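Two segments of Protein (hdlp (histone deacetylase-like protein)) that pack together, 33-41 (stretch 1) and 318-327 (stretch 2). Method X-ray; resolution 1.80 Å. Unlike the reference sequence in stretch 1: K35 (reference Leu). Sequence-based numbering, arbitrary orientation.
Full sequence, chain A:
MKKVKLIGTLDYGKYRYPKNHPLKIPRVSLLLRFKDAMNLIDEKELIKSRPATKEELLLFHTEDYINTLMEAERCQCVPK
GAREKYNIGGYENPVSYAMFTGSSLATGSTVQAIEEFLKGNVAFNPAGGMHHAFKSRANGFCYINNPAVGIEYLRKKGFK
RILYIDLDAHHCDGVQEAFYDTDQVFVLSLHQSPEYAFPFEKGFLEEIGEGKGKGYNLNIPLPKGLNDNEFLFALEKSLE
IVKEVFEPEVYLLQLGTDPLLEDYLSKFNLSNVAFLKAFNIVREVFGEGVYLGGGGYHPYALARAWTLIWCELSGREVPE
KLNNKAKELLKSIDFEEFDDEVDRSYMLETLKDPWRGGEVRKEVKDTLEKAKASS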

# COMPACT_ATOMS: atom_id res chain seq x y z
N ARG A 33 11.90 -10.37 -9.35
CA ARG A 33 12.18 -11.46 -10.28
C ARG A 33 11.38 -11.30 -11.56
O ARG A 33 11.86 -11.64 -12.64
CB ARG A 33 11.89 -12.82 -9.63
CG ARG A 33 12.84 -13.15 -8.47
CD ARG A 33 12.78 -14.61 -8.06
NE ARG A 33 11.46 -15.01 -7.58
CZ ARG A 33 11.16 -16.23 -7.15
NH1 ARG A 33 12.09 -17.18 -7.13
NH2 ARG A 33 9.93 -16.50 -6.72
N PHE A 34 10.17 -10.77 -11.44
CA PHE A 34 9.31 -10.57 -12.59
C PHE A 34 9.85 -9.46 -13.50
O PHE A 34 9.95 -9.62 -14.71
CB PHE A 34 7.90 -10.22 -12.13
CG PHE A 34 6.90 -10.18 -13.24
CD1 PHE A 34 6.44 -11.35 -13.82
CD2 PHE A 34 6.43 -8.95 -13.73
CE1 PHE A 34 5.52 -11.32 -14.89
CE2 PHE A 34 5.52 -8.90 -14.79
CZ PHE A 34 5.06 -10.09 -15.37
N LYS A 35 10.22 -8.31 -12.93
CA LYS A 35 10.72 -7.29 -13.82
C LYS A 35 12.03 -7.70 -14.47
O LYS A 35 12.33 -7.27 -15.58
CB LYS A 35 10.88 -5.96 -13.11
CG LYS A 35 9.54 -5.27 -12.91
CD LYS A 35 9.72 -3.96 -12.19
CE LYS A 35 10.27 -4.19 -10.81
NZ LYS A 35 11.60 -4.85 -10.80
N ASP A 36 12.80 -8.54 -13.79
CA ASP A 36 14.06 -9.00 -14.35
C ASP A 36 13.75 -9.96 -15.50
O ASP A 36 14.32 -9.83 -16.59
CB ASP A 36 14.91 -9.71 -13.29
CG ASP A 36 16.26 -10.17 -13.83
OD1 ASP A 36 16.97 -9.36 -14.46
OD2 ASP A 36 16.62 -11.34 -13.61
N ALA A 37 12.84 -10.90 -15.26
CA ALA A 37 12.45 -11.86 -16.30
C ALA A 37 11.93 -11.13 -17.55
O ALA A 37 12.16 -11.58 -18.67
CB ALA A 37 11.39 -12.84 -15.75
N MET A 38 11.24 -10.00 -17.35
CA MET A 38 10.68 -9.18 -18.45
C MET A 38 11.70 -8.18 -19.02
O MET A 38 11.39 -7.43 -19.96
CB MET A 38 9.47 -8.38 -17.94
CG MET A 38 8.27 -9.21 -17.53
SD MET A 38 7.40 -9.83 -18.97
CE MET A 38 6.90 -8.27 -19.71
N ASN A 39 12.90 -8.18 -18.44
CA ASN A 39 13.98 -7.27 -18.82
C ASN A 39 13.52 -5.83 -18.73
O ASN A 39 13.80 -5.01 -19.62
CB ASN A 39 14.49 -7.59 -20.23
CG ASN A 39 14.95 -9.02 -20.36
OD1 ASN A 39 15.73 -9.50 -19.55
ND2 ASN A 39 14.46 -9.72 -21.38
N LEU A 40 12.80 -5.53 -17.65
CA LEU A 40 12.29 -4.18 -17.45
C LEU A 40 12.99 -3.41 -16.32
O LEU A 40 12.51 -2.37 -15.88
CB LEU A 40 10.78 -4.21 -17.19
CG LEU A 40 9.93 -4.64 -18.39
CD1 LEU A 40 8.45 -4.59 -18.01
CD2 LEU A 40 10.18 -3.72 -19.56
N ILE A 41 14.13 -3.91 -15.88
CA ILE A 41 14.88 -3.23 -14.84
C ILE A 41 16.39 -3.50 -14.92
O ILE A 41 16.82 -4.60 -15.24
CB ILE A 41 14.35 -3.64 -13.43
CG1 ILE A 41 15.04 -2.79 -12.37
CG2 ILE A 41 14.60 -5.11 -13.16
CD1 ILE A 41 14.82 -1.34 -12.56
N VAL A 318 5.28 -0.25 -22.24
CA VAL A 318 4.77 -1.46 -21.62
C VAL A 318 4.60 -2.52 -22.68
O VAL A 318 3.86 -2.33 -23.63
CB VAL A 318 3.39 -1.20 -20.98
CG1 VAL A 318 2.90 -2.45 -20.29
CG2 VAL A 318 3.47 -0.04 -20.01
N PRO A 319 5.31 -3.66 -22.55
CA PRO A 319 5.16 -4.70 -23.56
C PRO A 319 3.71 -5.18 -23.53
O PRO A 319 3.09 -5.19 -22.47
CB PRO A 319 6.14 -5.77 -23.09
CG PRO A 319 6.11 -5.59 -21.60
CD PRO A 319 6.28 -4.09 -21.53
N GLU A 320 3.15 -5.59 -24.66
CA GLU A 320 1.77 -6.02 -24.56
C GLU A 320 1.64 -7.44 -24.05
O GLU A 320 0.61 -7.82 -23.52
CB GLU A 320 1.04 -5.85 -25.90
CG GLU A 320 1.61 -6.65 -27.04
CD GLU A 320 0.76 -6.51 -28.29
OE1 GLU A 320 -0.41 -6.94 -28.26
OE2 GLU A 320 1.27 -5.96 -29.29
N LYS A 321 2.72 -8.21 -24.16
CA LYS A 321 2.71 -9.60 -23.74
C LYS A 321 3.80 -9.93 -22.73
O LYS A 321 4.79 -9.20 -22.62
CB LYS A 321 2.92 -10.48 -24.97
CG LYS A 321 4.29 -10.21 -25.62
CD LYS A 321 4.43 -8.75 -26.09
CE LYS A 321 5.87 -8.41 -26.46
NZ LYS A 321 6.40 -9.31 -27.51
N LEU A 322 3.62 -11.03 -21.99
CA LEU A 322 4.64 -11.49 -21.05
C LEU A 322 5.53 -12.44 -21.85
O LEU A 322 5.02 -13.14 -22.73
CB LEU A 322 4.03 -12.26 -19.89
CG LEU A 322 3.09 -11.51 -18.95
CD1 LEU A 322 2.87 -12.39 -17.72
CD2 LEU A 322 3.70 -10.17 -18.54
N ASN A 323 6.83 -12.47 -21.58
CA ASN A 323 7.72 -13.38 -22.32
C ASN A 323 7.68 -14.72 -21.60
O ASN A 323 6.99 -14.86 -20.59
CB ASN A 323 9.16 -12.87 -22.32
CG ASN A 323 9.88 -13.15 -21.01
OD1 ASN A 323 9.44 -12.72 -19.95
ND2 ASN A 323 10.98 -13.89 -21.09
N ASN A 324 8.41 -15.71 -22.11
CA ASN A 324 8.38 -17.04 -21.49
C ASN A 324 8.93 -17.10 -20.07
O ASN A 324 8.33 -17.74 -19.20
CB ASN A 324 9.11 -18.06 -22.36
CG ASN A 324 8.36 -18.36 -23.63
OD1 ASN A 324 7.19 -18.74 -23.60
ND2 ASN A 324 9.04 -18.20 -24.77
N LYS A 325 10.05 -16.45 -19.85
CA LYS A 325 10.66 -16.45 -18.53
C LYS A 325 9.64 -15.94 -17.50
O LYS A 325 9.48 -16.52 -16.43
CB LYS A 325 11.91 -15.58 -18.54
CG LYS A 325 12.70 -15.61 -17.25
CD LYS A 325 14.10 -15.06 -17.48
CE LYS A 325 14.84 -15.88 -18.53
NZ LYS A 325 16.24 -15.43 -18.75
N ALA A 326 8.94 -14.87 -17.86
CA ALA A 326 7.94 -14.28 -16.96
C ALA A 326 6.73 -15.20 -16.70
O ALA A 326 6.29 -15.36 -15.55
CB ALA A 326 7.47 -12.95 -17.54
N LYS A 327 6.18 -15.82 -17.74
CA LYS A 327 5.03 -16.71 -17.54
C LYS A 327 5.42 -17.91 -16.68
O LYS A 327 4.69 -18.32 -15.77
CB LYS A 327 4.47 -17.21 -18.88
CG LYS A 327 4.13 -16.11 -19.88
CD LYS A 327 3.48 -16.69 -21.14
CE LYS A 327 3.44 -15.69 -22.29
NZ LYS A 327 2.73 -14.42 -22.00

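How does the end of the first helix begin the contact? F34 is the first residue of stretch 1 to reach across, while its neighbours R33 and K35 stay out of range. The CA-to-CB bond of F34 runs sideways to stretch 2, but with chi1 at t the ring extends far enough to touch it. F34 CZ lies 3.5 Å from L322 CD2, which meets the ring at its edge, near its plane, and F34 CE1 is 3.7 Å from A326 CB. A large flat ring suits this buried place, since it touches a leucine methyl and an alanine methyl at once.

Why do the two stretches come closest at A37? Here small side chain meets small side chain: both CB atoms point toward the opposing stretch, and the CA atoms of A37 and A326 are only 5.2 Å apart. A37 CB sits 4.3 Å from A326 CB and 3.8 Å from A326 N, so the methyl rests against the backbone of the second helix as well as its side chain. A37 CB also packs 3.4 Å from K325 CG, the aliphatic part of a lysine that is otherwise exposed. The carbonyl of A37 faces the side-chain amide of N323, the residue at the N-cap position of the second helix; the orientation of that amide is uncertain, so the nature of this polar approach remains open.

What does M38 add once the helix has ended? It has the largest area covered by the other stretch, 80 Å². Its CB leaves sideways, yet three successive m rotamers fold the flexible chain so that its end reaches several partners. M38 SD is 3.4 Å from A326 CB and 3.7 Å from L322 CD2. M38 CE lies 3.4 Å from P319 CG, and M38 CE is 3.7 Å from K321 O, a backbone carbonyl. An unbranched, apolar side chain can thus span from the start of the second helix to the loop before it.

How does the contact finish? N39, with positive phi, closes the first helix in a Schellman motif: N39 N donates to D36 O at 2.9 Å and L40 N to K35 O at 2.7 Å. Beyond this turn L40 points toward stretch 2, and L40 CD1 approaches P319 CD at 4.2 Å, a looser apolar contact with the ring already touched by M38. I41 is out of reach. Altogether 412 Å² is buried, counting both sides, and no clear hydrogen bond crosses between the stretches; apolar packing dominates the join.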